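Local atomic coordinates of DUF917 domain-containing protein (Chromobacterium violaceum, PDB entry 2O3I), a protein that is of unknown function but belongs to the S-Me-THD-like (DUF917) family, with N- and C-terminal domains of that type. Residues D9-L14 with A235-K240; D47-V52 with V120-G125; L88-R93 with G205-M210; A134-P139 with A362-G367. The protein carries 2 engineered substitutions. One frame throughout, in Å; residues are numbered along the deposited sequence.

Contacts 1, 3 and 4 each join a segment of the N-terminal S-Me-THD-like domain to one of the C-terminal domain, whereas contact 2 stays within the N-terminal one. Contacts 2 and 3 are neighbours, their centres 16 Å apart: both set a helix against the same mixed sheet, and they touch where Leu124 O lies 3.1 Å from Arg91 NH1, a probable hydrogen bond, and Leu124 packs on Leu88. Contact 1 comes within about 6 Å of contact 2 at the nearest atoms but does not touch it. The centre of contact 4 lies about 11 Å from that of the chain, nearer than the other three, and its nearest atoms are about 8 Å from those of contact 3.

Contact 1 of 4, residues D9-L14 with A235-K240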
loop_
_atom_site.group_PDB
_atom_site.type_symbol
_atom_site.label_atom_id
_atom_site.label_comp_id
_atom_site.label_asym_id
_atom_site.label_seq_id
_atom_site.Cartn_x
_atom_site.Cartn_y
_atom_site.Cartn_z
ATOM N N ASP A 9 -36.447 -3.178 8.507
ATOM C CA ASP A 9 -36.104 -4.314 7.652
ATOM C C ASP A 9 -34.624 -4.706 7.776
ATOM O O ASP A 9 -34.228 -5.788 7.348
ATOM C CB ASP A 9 -36.390 -3.997 6.182
ATOM C CG ASP A 9 -37.865 -3.856 5.887
ATOM O OD1 ASP A 9 -38.675 -4.549 6.541
ATOM O OD2 ASP A 9 -38.211 -3.059 4.985
ATOM N N LEU A 10 -33.811 -3.832 8.358
ATOM C CA LEU A 10 -32.388 -4.112 8.485
ATOM C C LEU A 10 -32.063 -5.253 9.445
ATOM O O LEU A 10 -31.107 -5.996 9.225
ATOM C CB LEU A 10 -31.630 -2.844 8.908
ATOM C CG LEU A 10 -31.755 -1.643 7.963
ATOM C CD1 LEU A 10 -30.916 -0.507 8.484
ATOM C CD2 LEU A 10 -31.303 -2.033 6.551
ATOM N N GLU A 11 -32.858 -5.397 10.501
ATOM C CA GLU A 11 -32.616 -6.454 11.481
ATOM C C GLU A 11 -32.828 -7.838 10.877
ATOM O O GLU A 11 -31.979 -8.719 11.025
ATOM C CB GLU A 11 -33.508 -6.259 12.714
ATOM C CG GLU A 11 -33.516 -7.434 13.682
ATOM C CD GLU A 11 -32.145 -7.754 14.279
ATOM O OE1 GLU A 11 -32.029 -8.797 14.956
ATOM O OE2 GLU A 11 -31.188 -6.977 14.087
ATOM N N PRO A 12 -33.966 -8.060 10.198
ATOM C CA PRO A 12 -34.148 -9.396 9.620
ATOM C C PRO A 12 -33.188 -9.644 8.458
ATOM O O PRO A 12 -32.762 -10.775 8.212
ATOM C CB PRO A 12 -35.613 -9.388 9.175
ATOM C CG PRO A 12 -35.893 -7.946 8.908
ATOM C CD PRO A 12 -35.193 -7.254 10.063
ATOM N N LEU A 13 -32.858 -8.572 7.748
ATOM C CA LEU A 13 -31.959 -8.635 6.604
ATOM C C LEU A 13 -30.568 -9.105 7.008
ATOM O O LEU A 13 -29.964 -9.946 6.347
ATOM C CB LEU A 13 -31.859 -7.252 5.948
ATOM C CG LEU A 13 -30.866 -7.077 4.796
ATOM C CD1 LEU A 13 -31.149 -8.078 3.681
ATOM C CD2 LEU A 13 -30.960 -5.655 4.279
ATOM N N LEU A 14 -30.054 -8.550 8.094
ATOM C CA LEU A 14 -28.731 -8.925 8.545
ATOM C C LEU A 14 -28.737 -10.343 9.098
ATOM O O LEU A 14 -27.758 -11.066 8.943
ATOM C CB LEU A 14 -28.221 -7.915 9.580
ATOM C CG LEU A 14 -28.980 -7.691 10.884
ATOM C CD1 LEU A 14 -28.446 -8.641 11.964
ATOM C CD2 LEU A 14 -28.786 -6.229 11.315
ATOM N N ALA A 235 -38.462 -14.707 8.777
ATOM C CA ALA A 235 -38.933 -15.952 9.366
ATOM C C ALA A 235 -38.190 -16.237 10.676
ATOM O O ALA A 235 -38.764 -16.778 11.619
ATOM C CB ALA A 235 -38.735 -17.098 8.384
ATOM N N LEU A 236 -36.914 -15.860 10.730
ATOM C CA LEU A 236 -36.104 -16.069 11.926
ATOM C C LEU A 236 -36.581 -15.160 13.049
ATOM O O LEU A 236 -36.803 -15.603 14.188
ATOM C CB LEU A 236 -34.629 -15.778 11.626
ATOM C CG LEU A 236 -33.901 -16.836 10.782
ATOM C CD1 LEU A 236 -32.557 -16.314 10.347
ATOM C CD2 LEU A 236 -33.747 -18.119 11.586
ATOM N N GLN A 237 -36.736 -13.882 12.713
ATOM C CA GLN A 237 -37.170 -12.878 13.668
ATOM C C GLN A 237 -38.563 -13.221 14.205
ATOM O O GLN A 237 -38.848 -13.021 15.388
ATOM C CB GLN A 237 -37.163 -11.508 12.982
ATOM C CG GLN A 237 -37.563 -10.330 13.853
ATOM C CD GLN A 237 -37.520 -9.004 13.089
ATOM O OE1 GLN A 237 -37.739 -8.959 11.876
ATOM N NE2 GLN A 237 -37.256 -7.922 13.803
ATOM N N ASP A 238 -39.417 -13.753 13.337
ATOM C CA ASP A 238 -40.778 -14.120 13.719
ATOM C C ASP A 238 -40.887 -15.455 14.478
ATOM O O ASP A 238 -41.988 -15.884 14.827
ATOM C CB ASP A 238 -41.685 -14.174 12.478
ATOM C CG ASP A 238 -41.800 -12.829 11.769
ATOM O OD1 ASP A 238 -41.637 -11.775 12.424
ATOM O OD2 ASP A 238 -42.073 -12.829 10.551
ATOM N N GLY A 239 -39.755 -16.113 14.717
ATOM C CA GLY A 239 -39.762 -17.381 15.435
ATOM C C GLY A 239 -40.400 -18.555 14.707
ATOM O O GLY A 239 -40.986 -19.435 15.345
ATOM N N LYS A 240 -40.286 -18.588 13.379
ATOM C CA LYS A 240 -40.872 -19.674 12.595
ATOM C C LYS A 240 -39.902 -20.826 12.345
ATOM O O LYS A 240 -40.290 -21.867 11.821
ATOM C CB LYS A 240 -41.382 -19.152 11.247
ATOM C CG LYS A 240 -42.497 -18.108 11.333
ATOM C CD LYS A 240 -42.968 -17.702 9.934
ATOM C CE LYS A 240 -43.959 -16.535 9.964
ATOM N NZ LYS A 240 -44.359 -16.136 8.581
#
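Pro12 and Gln237 make the close part of this contact, where the amide oxygen of Gln237 sits over one face of the Pro12 ring. Gln237 OE1 is 3.5 Å from Pro12 CB and 3.6 Å from both CG and CD, so the oxygen rests almost equally far from three ring carbons, at van der Waals distance. Gln237 reaches them because its CG is anti to the backbone N (chi1 -179°) and the chain stays extended beyond it, carrying the amide straight across the gap between the helices. Pro12 is buried, and its ring also packs on Arg234 and Leu230, about one and two turns back along the helix of Gln237. The arrangement is helix-on-helix packing near the beginning of helix 10-19 and the end of helix 225-237, and Leu13 continues the interface on Leu226 and Ala229. Helix 225-237 closes in a Schellman motif: Gly239 has positive phi, and its N bonds back to Leu236 O at 3.0 Å while Lys240 N bonds to Ala235 O at 2.9 Å. Towards solvent the fit slackens. Gln237 is exposed, and across the contact its NE2 comes no nearer than the aliphatic CG of Glu11, at 3.8 Å. The Glu11 carboxylate, its plane turned 63° from the amide, belongs elsewhere: the chain bends at chi2 (61°), and OE1 forms a salt bridge with Arg32 of helix 28-35.

Contact 2 of 4, residues D47-V52 with V120-G125; sequences DKVRVV and VAAKLG
Val49 and Ala122 supply the apolar part of the contact, with Val49 CG2 and Ala122 CB meeting methyl to methyl at 4.0 Å. Val49 has CG1 anti to the backbone N (chi1 176°), which leaves CG2 as the branch that faces the helix. The alanine adds no more than one methyl, and the backbones come near at this point: Val49 CA and Ala122 CA are 5.5 Å apart. Ala121 aims its CB more directly at the strand, yet stays farther off. Phe38 touches both Val49 and Ala122, and Val49 also packs on Leu5 and Val128 of the flanking strands. The polar part is looser. The exposed Arg50 bends at chi2 and chi3 and brings NH2 to 4.1 Å from Gly125 O, too far for a hydrogen bond, with the oxygen set obliquely to the guanidinium group. Gly125 is the residue at which the chain leaves helix 111-124, and its positive phi (76°) turns the backbone there.

Backbone bonding defines the frame. Strand 49-52 pairs with strand 127-129 through Arg50 and Val52, both to Val128, and with strand 3-5 on its other edge through Val49 and Val51. Helix 111-124 is the connection of a beta-alpha-beta crossover between the adjacent parallel strands 101-105 and 127-129. Since the close contact is a pair of methyls and the guanidinium group comes no nearer to segment 120-125 than that carbonyl, the chemistry implies a mainly apolar, modest join, with any guanidinium–carbonyl attraction probably weak.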
loop_
_atom_site.group_PDB
_atom_site.type_symbol
_atom_site.label_atom_id
_atom_site.label_comp_id
_atom_site.label_asym_id
_atom_site.label_seq_id
_atom_site.Cartn_x
_atom_site.Cartn_y
_atom_site.Cartn_z
ATOM N N ASP A 47 -35.483 7.616 4.629
ATOM C CA ASP A 47 -35.783 6.479 5.493
ATOM C C ASP A 47 -35.979 5.191 4.694
ATOM O O ASP A 47 -36.006 4.095 5.251
ATOM C CB ASP A 47 -37.075 6.810 6.255
ATOM C CG ASP A 47 -37.115 6.207 7.630
ATOM O OD1 ASP A 47 -36.082 6.273 8.332
ATOM O OD2 ASP A 47 -38.185 5.685 8.022
ATOM N N LYS A 48 -36.123 5.338 3.383
ATOM C CA LYS A 48 -36.361 4.212 2.492
ATOM C C LYS A 48 -35.174 3.915 1.588
ATOM O O LYS A 48 -34.522 4.824 1.074
ATOM C CB LYS A 48 -37.601 4.494 1.639
ATOM C CG LYS A 48 -38.882 4.678 2.455
ATOM C CD LYS A 48 -40.045 5.167 1.591
ATOM C CE LYS A 48 -41.385 5.005 2.308
ATOM N NZ LYS A 48 -41.378 5.613 3.671
ATOM N N VAL A 49 -34.904 2.629 1.397
ATOM C CA VAL A 49 -33.802 2.189 0.559
ATOM C C VAL A 49 -34.337 1.478 -0.676
ATOM O O VAL A 49 -34.958 0.418 -0.585
ATOM C CB VAL A 49 -32.863 1.232 1.333
ATOM C CG1 VAL A 49 -31.775 0.715 0.416
ATOM C CG2 VAL A 49 -32.246 1.955 2.526
ATOM N N ARG A 50 -34.093 2.075 -1.834
ATOM C CA ARG A 50 -34.536 1.506 -3.093
ATOM C C ARG A 50 -33.625 0.342 -3.484
ATOM O O ARG A 50 -32.400 0.489 -3.512
ATOM C CB ARG A 50 -34.515 2.590 -4.172
ATOM C CG ARG A 50 -35.269 2.258 -5.450
ATOM C CD ARG A 50 -35.919 3.530 -6.009
ATOM N NE ARG A 50 -35.027 4.690 -5.927
ATOM C CZ ARG A 50 -33.954 4.879 -6.692
ATOM N NH1 ARG A 50 -33.628 3.983 -7.620
ATOM N NH2 ARG A 50 -33.193 5.956 -6.522
ATOM N N VAL A 51 -34.231 -0.814 -3.755
ATOM C CA VAL A 51 -33.490 -2.004 -4.166
ATOM C C VAL A 51 -33.977 -2.409 -5.550
ATOM O O VAL A 51 -35.172 -2.596 -5.752
ATOM C CB VAL A 51 -33.734 -3.195 -3.220
ATOM C CG1 VAL A 51 -32.820 -4.355 -3.617
ATOM C CG2 VAL A 51 -33.515 -2.772 -1.772
ATOM N N VAL A 52 -33.054 -2.555 -6.495
ATOM C CA VAL A 52 -33.409 -2.918 -7.865
ATOM C C VAL A 52 -32.768 -4.233 -8.323
ATOM O O VAL A 52 -31.732 -4.653 -7.792
ATOM C CB VAL A 52 -32.980 -1.802 -8.857
ATOM C CG1 VAL A 52 -33.662 -0.486 -8.496
ATOM C CG2 VAL A 52 -31.469 -1.625 -8.825
ATOM N N VAL A 120 -25.328 3.343 2.433
ATOM C CA VAL A 120 -24.640 4.215 1.494
ATOM C C VAL A 120 -25.601 4.730 0.415
ATOM O O VAL A 120 -25.579 5.916 0.070
ATOM C CB VAL A 120 -23.450 3.490 0.832
ATOM C CG1 VAL A 120 -22.881 4.345 -0.294
ATOM C CG2 VAL A 120 -22.366 3.209 1.874
ATOM N N ALA A 121 -26.443 3.842 -0.105
ATOM C CA ALA A 121 -27.416 4.215 -1.130
ATOM C C ALA A 121 -28.393 5.267 -0.584
ATOM O O ALA A 121 -28.696 6.255 -1.251
ATOM C CB ALA A 121 -28.183 2.976 -1.596
ATOM N N ALA A 122 -28.881 5.044 0.631
ATOM C CA ALA A 122 -29.811 5.973 1.271
ATOM C C ALA A 122 -29.156 7.335 1.442
ATOM O O ALA A 122 -29.792 8.370 1.266
ATOM C CB ALA A 122 -30.231 5.433 2.633
ATOM N N LYS A 123 -27.874 7.319 1.789
ATOM C CA LYS A 123 -27.108 8.533 2.003
ATOM C C LYS A 123 -26.800 9.310 0.721
ATOM O O LYS A 123 -26.802 10.540 0.715
ATOM C CB LYS A 123 -25.798 8.176 2.711
ATOM C CG LYS A 123 -24.830 9.336 2.910
ATOM C CD LYS A 123 -25.377 10.385 3.870
ATOM C CE LYS A 123 -24.341 11.467 4.174
ATOM N NZ LYS A 123 -24.924 12.506 5.052
ATOM N N LEU A 124 -26.541 8.596 -0.368
ATOM C CA LEU A 124 -26.192 9.249 -1.623
ATOM C C LEU A 124 -27.307 9.309 -2.656
ATOM O O LEU A 124 -27.124 9.869 -3.741
ATOM C CB LEU A 124 -24.973 8.559 -2.230
ATOM C CG LEU A 124 -23.739 8.506 -1.326
ATOM C CD1 LEU A 124 -22.596 7.859 -2.079
ATOM C CD2 LEU A 124 -23.355 9.907 -0.888
ATOM N N GLY A 125 -28.459 8.737 -2.327
ATOM C CA GLY A 125 -29.569 8.747 -3.262
ATOM C C GLY A 125 -29.388 7.749 -4.395
ATOM O O GLY A 125 -29.787 8.006 -5.534
#

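Contact 3 of 4, residues L88-R93 with G205-M210; sequences LAARQR and GLAMWM
Met210, a selenomethionine, and Ala90 bury the largest areas where helix 81-96 packs on the mixed beta-sheet, and Ala207 adds the third share. Strand 203-211 is an interior strand of that sheet, antiparallel to strands 61-69 and 156-159 on its two sides, and belongs to the C-terminal S-Me-THD-like domain, while the helix belongs to the N-terminal one; the contact therefore joins the two through a common sheet.

Ala90 points straight at the strand. Its CB lies 4.5 Å from Ala207 CB, a small-on-small meeting that lets the helix come near the sheet, with Ala90 CA and Ala207 CA 6.8 Å apart. Ala207 is also touched by Ala86, one turn earlier on the same helix, and Ala90 by Phe157 of strand 156-159.

Met210 packs alongside. Its CG is anti to the carbonyl carbon (chi1 -67°), the chain runs on extended at chi2, and the bend at chi3 (-90°) turns the methyl aside, so that selenium is the atom presented to the helix. Val63, Phe157, Leu94 and Pro155 also touch it. Beyond the touching residues, Arg93 points the same way from the helix but sends its NH2 to a salt bridge with Glu167. On the far side of the strand Met208 CE sits 3.6 Å above the centre of the Trp209 ring. Across the contact, selenium of Met210 rests 4.2 Å from Ala90 CB and 4.0 Å from Ala90 O.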
loop_
_atom_site.group_PDB
_atom_site.type_symbol
_atom_site.label_atom_id
_atom_site.label_comp_id
_atom_site.label_asym_id
_atom_site.label_seq_id
_atom_site.Cartn_x
_atom_site.Cartn_y
_atom_site.Cartn_z
ATOM N N LEU A 88 -18.417 8.177 -2.753
ATOM C CA LEU A 88 -18.454 9.546 -3.273
ATOM C C LEU A 88 -17.254 9.798 -4.184
ATOM O O LEU A 88 -17.340 10.531 -5.172
ATOM C CB LEU A 88 -18.445 10.562 -2.127
ATOM C CG LEU A 88 -19.819 10.934 -1.570
ATOM C CD1 LEU A 88 -19.649 11.776 -0.294
ATOM C CD2 LEU A 88 -20.612 11.695 -2.644
ATOM N N ALA A 89 -16.127 9.194 -3.837
ATOM C CA ALA A 89 -14.934 9.341 -4.642
ATOM C C ALA A 89 -15.229 8.675 -5.990
ATOM O O ALA A 89 -14.917 9.229 -7.046
ATOM C CB ALA A 89 -13.745 8.666 -3.951
ATOM N N ALA A 90 -15.854 7.501 -5.948
ATOM C CA ALA A 90 -16.182 6.772 -7.170
ATOM C C ALA A 90 -17.189 7.552 -8.013
ATOM O O ALA A 90 -17.106 7.568 -9.242
ATOM C CB ALA A 90 -16.731 5.389 -6.830
ATOM N N ARG A 91 -18.138 8.199 -7.347
ATOM C CA ARG A 91 -19.143 8.991 -8.042
ATOM C C ARG A 91 -18.498 10.206 -8.711
ATOM O O ARG A 91 -18.837 10.559 -9.843
ATOM C CB ARG A 91 -20.220 9.459 -7.061
ATOM C CG ARG A 91 -21.157 10.515 -7.636
ATOM C CD ARG A 91 -22.214 10.936 -6.626
ATOM N NE ARG A 91 -23.541 10.488 -7.036
ATOM C CZ ARG A 91 -24.629 10.568 -6.277
ATOM N NH1 ARG A 91 -24.552 11.077 -5.055
ATOM N NH2 ARG A 91 -25.794 10.141 -6.744
ATOM N N GLN A 92 -17.582 10.855 -7.999
ATOM C CA GLN A 92 -16.898 12.019 -8.547
ATOM C C GLN A 92 -16.087 11.625 -9.788
ATOM O O GLN A 92 -16.087 12.328 -10.803
ATOM C CB GLN A 92 -15.977 12.640 -7.491
ATOM C CG GLN A 92 -15.193 13.844 -8.003
ATOM C CD GLN A 92 -14.265 14.433 -6.952
ATOM O OE1 GLN A 92 -14.708 15.110 -6.018
ATOM N NE2 GLN A 92 -12.968 14.166 -7.094
ATOM N N ARG A 93 -15.401 10.491 -9.710
ATOM C CA ARG A 93 -14.604 10.037 -10.837
ATOM C C ARG A 93 -15.498 9.762 -12.032
ATOM O O ARG A 93 -15.159 10.119 -13.160
ATOM C CB ARG A 93 -13.823 8.770 -10.473
ATOM C CG ARG A 93 -13.042 8.195 -11.634
ATOM C CD ARG A 93 -11.998 9.181 -12.145
ATOM N NE ARG A 93 -10.661 8.778 -11.729
ATOM C CZ ARG A 93 -10.207 8.854 -10.485
ATOM N NH1 ARG A 93 -10.974 9.334 -9.521
ATOM N NH2 ARG A 93 -8.991 8.414 -10.199
ATOM N N GLY A 205 -13.530 2.282 4.547
ATOM C CA GLY A 205 -14.503 2.037 3.510
ATOM C C GLY A 205 -13.804 1.691 2.212
ATOM O O GLY A 205 -12.701 2.184 1.929
ATOM N N LEU A 206 -14.434 0.832 1.420
ATOM C CA LEU A 206 -13.871 0.439 0.134
ATOM C C LEU A 206 -14.885 0.613 -0.984
ATOM O O LEU A 206 -16.071 0.324 -0.820
ATOM C CB LEU A 206 -13.408 -1.020 0.171
ATOM C CG LEU A 206 -13.093 -1.697 -1.170
ATOM C CD1 LEU A 206 -11.883 -1.040 -1.827
ATOM C CD2 LEU A 206 -12.837 -3.178 -0.930
ATOM N N ALA A 207 -14.407 1.095 -2.121
ATOM C CA ALA A 207 -15.249 1.279 -3.292
ATOM C C ALA A 207 -14.394 0.891 -4.492
ATOM O O ALA A 207 -13.366 1.521 -4.773
ATOM C CB ALA A 207 -15.711 2.733 -3.404
HETATM N N MSE A 208 -14.812 -0.162 -5.187
HETATM C CA MSE A 208 -14.073 -0.636 -6.351
HETATM C C MSE A 208 -15.006 -1.338 -7.331
HETATM O O MSE A 208 -16.209 -1.462 -7.082
HETATM C CB MSE A 208 -12.942 -1.587 -5.911
HETATM C CG MSE A 208 -13.403 -2.856 -5.195
HETATM SE SE MSE A 208 -11.909 -3.902 -4.515
HETATM C CE MSE A 208 -11.366 -4.770 -6.158
ATOM N N TRP A 209 -14.445 -1.784 -8.451
ATOM C CA TRP A 209 -15.216 -2.476 -9.475
ATOM C C TRP A 209 -16.367 -1.639 -10.058
ATOM O O TRP A 209 -17.507 -2.102 -10.176
ATOM C CB TRP A 209 -15.739 -3.815 -8.923
ATOM C CG TRP A 209 -14.691 -4.917 -8.916
ATOM C CD1 TRP A 209 -13.774 -5.179 -9.897
ATOM C CD2 TRP A 209 -14.512 -5.935 -7.924
ATOM N NE1 TRP A 209 -13.042 -6.294 -9.582
ATOM C CE2 TRP A 209 -13.472 -6.783 -8.377
ATOM C CE3 TRP A 209 -15.131 -6.218 -6.697
ATOM C CZ2 TRP A 209 -13.032 -7.897 -7.650
ATOM C CZ3 TRP A 209 -14.695 -7.328 -5.968
ATOM C CH2 TRP A 209 -13.655 -8.153 -6.450
HETATM N N MSE A 210 -16.060 -0.401 -10.417
HETATM C CA MSE A 210 -17.056 0.469 -11.027
HETATM C C MSE A 210 -17.508 -0.216 -12.319
HETATM O O MSE A 210 -16.682 -0.728 -13.078
HETATM C CB MSE A 210 -16.446 1.832 -11.339
HETATM C CG MSE A 210 -16.069 2.644 -10.112
HETATM SE SE MSE A 210 -15.260 4.342 -10.601
HETATM C CE MSE A 210 -13.411 3.760 -10.643
#

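Contact 4 of 4, residues A134-P139 with A362-G367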
loop_
_atom_site.group_PDB
_atom_site.type_symbol
_atom_site.label_atom_id
_atom_site.label_comp_id
_atom_site.label_asym_id
_atom_site.label_seq_id
_atom_site.Cartn_x
_atom_site.Cartn_y
_atom_site.Cartn_z
ATOM N N ALA A 134 -21.168 -13.597 -4.761
ATOM C CA ALA A 134 -21.032 -15.037 -4.552
ATOM C C ALA A 134 -22.258 -15.726 -3.983
ATOM O O ALA A 134 -22.469 -16.917 -4.209
ATOM C CB ALA A 134 -19.843 -15.306 -3.641
ATOM N N GLY A 135 -23.075 -14.980 -3.249
ATOM C CA GLY A 135 -24.243 -15.583 -2.633
ATOM C C GLY A 135 -23.817 -16.078 -1.260
ATOM O O GLY A 135 -24.607 -16.653 -0.511
ATOM N N ARG A 136 -22.539 -15.861 -0.952
ATOM C CA ARG A 136 -21.947 -16.238 0.329
ATOM C C ARG A 136 -20.833 -15.243 0.641
ATOM O O ARG A 136 -20.617 -14.289 -0.119
ATOM C CB ARG A 136 -21.360 -17.657 0.271
ATOM C CG ARG A 136 -20.392 -17.887 -0.877
ATOM C CD ARG A 136 -19.551 -19.134 -0.654
ATOM N NE ARG A 136 -18.698 -18.979 0.521
ATOM C CZ ARG A 136 -18.063 -19.973 1.134
ATOM N NH1 ARG A 136 -18.175 -21.214 0.685
ATOM N NH2 ARG A 136 -17.337 -19.724 2.216
ATOM N N ALA A 137 -20.143 -15.448 1.755
ATOM C CA ALA A 137 -19.033 -14.581 2.127
ATOM C C ALA A 137 -17.770 -15.356 1.778
ATOM O O ALA A 137 -17.708 -16.568 1.987
ATOM C CB ALA A 137 -19.069 -14.259 3.608
ATOM N N VAL A 138 -16.776 -14.669 1.228
ATOM C CA VAL A 138 -15.536 -15.331 0.843
ATOM C C VAL A 138 -14.330 -14.659 1.485
ATOM O O VAL A 138 -14.347 -13.461 1.753
ATOM C CB VAL A 138 -15.355 -15.335 -0.705
ATOM C CG1 VAL A 138 -16.583 -15.948 -1.376
ATOM C CG2 VAL A 138 -15.107 -13.925 -1.211
ATOM N N PRO A 139 -13.257 -15.430 1.731
ATOM C CA PRO A 139 -12.052 -14.881 2.350
ATOM C C PRO A 139 -11.261 -13.907 1.490
ATOM O O PRO A 139 -10.532 -13.075 2.029
ATOM C CB PRO A 139 -11.247 -16.128 2.696
ATOM C CG PRO A 139 -11.570 -17.035 1.570
ATOM C CD PRO A 139 -13.079 -16.867 1.449
ATOM N N ALA A 362 -24.481 -22.044 -8.712
ATOM C CA ALA A 362 -23.870 -22.492 -9.957
ATOM C C ALA A 362 -22.628 -21.736 -10.441
ATOM O O ALA A 362 -21.617 -22.353 -10.777
ATOM C CB ALA A 362 -24.930 -22.504 -11.057
ATOM N N PRO A 363 -22.678 -20.394 -10.480
ATOM C CA PRO A 363 -21.499 -19.646 -10.951
ATOM C C PRO A 363 -20.200 -19.903 -10.177
ATOM O O PRO A 363 -19.106 -19.620 -10.677
ATOM C CB PRO A 363 -21.948 -18.187 -10.849
ATOM C CG PRO A 363 -23.450 -18.279 -11.017
ATOM C CD PRO A 363 -23.795 -19.483 -10.172
ATOM N N LEU A 364 -20.321 -20.439 -8.966
ATOM C CA LEU A 364 -19.159 -20.722 -8.117
ATOM C C LEU A 364 -18.616 -22.136 -8.271
ATOM O O LEU A 364 -17.448 -22.388 -7.987
ATOM C CB LEU A 364 -19.526 -20.523 -6.643
ATOM C CG LEU A 364 -19.342 -19.197 -5.907
ATOM C CD1 LEU A 364 -19.699 -18.012 -6.777
ATOM C CD2 LEU A 364 -20.193 -19.243 -4.646
ATOM N N SER A 365 -19.477 -23.044 -8.719
ATOM C CA SER A 365 -19.147 -24.461 -8.869
ATOM C C SER A 365 -18.236 -24.871 -10.021
ATOM O O SER A 365 -18.007 -26.063 -10.228
ATOM C CB SER A 365 -20.439 -25.262 -8.983
ATOM O OG SER A 365 -21.089 -24.961 -10.204
ATOM N N GLU A 366 -17.719 -23.907 -10.772
ATOM C CA GLU A 366 -16.859 -24.246 -11.899
ATOM C C GLU A 366 -16.106 -23.027 -12.405
ATOM O O GLU A 366 -16.360 -21.904 -11.973
ATOM C CB GLU A 366 -17.698 -24.827 -13.048
ATOM C CG GLU A 366 -18.762 -23.860 -13.569
ATOM C CD GLU A 366 -19.548 -24.397 -14.760
ATOM O OE1 GLU A 366 -20.212 -25.445 -14.620
ATOM O OE2 GLU A 366 -19.507 -23.761 -15.835
ATOM N N GLY A 367 -15.176 -23.270 -13.324
ATOM C CA GLY A 367 -14.400 -22.194 -13.903
ATOM C C GLY A 367 -13.331 -21.622 -13.005
ATOM O O GLY A 367 -12.792 -22.303 -12.128
#
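Ala134 and Leu364 face each other across two irregular loops, their CA atoms 7.0 Å apart, the first loop turning at Gly135 with positive phi and the second passing through helical angles at 362-364 ahead of helix 367-379. Leu364 is the projecting side chain. Both of its methyls abut the alanine from one side: CD1 and CD2 each lie 4.1 Å from Ala134 CB, and CD2 also comes to 3.3 Å from Ala134 O. The same Leu364 CD2 touches the aliphatic part of Arg136, 4.0 Å from CG, the two side chains crossing at a slant. Leu364 in turn packs on Ile369, so it sits between loop 134-139 and the start of helix 367-379.

Arg136 has CG between the backbone N and the carbonyl carbon (chi1 53°), and the chain then bends at chi3 to carry the guanidinium group back over its own loop. Arg136 NE and NH2 both grip Ala137 O, at 3.0 Å and 3.2 Å, and the oxygen lies nearly in the guanidinium plane. NH1 bonds outward to Pro317 O, and NH2 makes a weak bond to Ser301 O. On the other loop, Ser365 OG and Ser365 N both bond to Ala362 O, closing a tight turn round Pro363 and Leu364.

The Arg136 and Ser365 bonds thus do not run from loop to loop; between the loops pass methyl contacts to hydrocarbon and to one backbone carbonyl oxygen. The buried arginine offers hydrocarbon to Leu364 while its guanidinium end is held by carbonyl oxygens, and its charge is probably stabilised in part by these carbonyl dipoles.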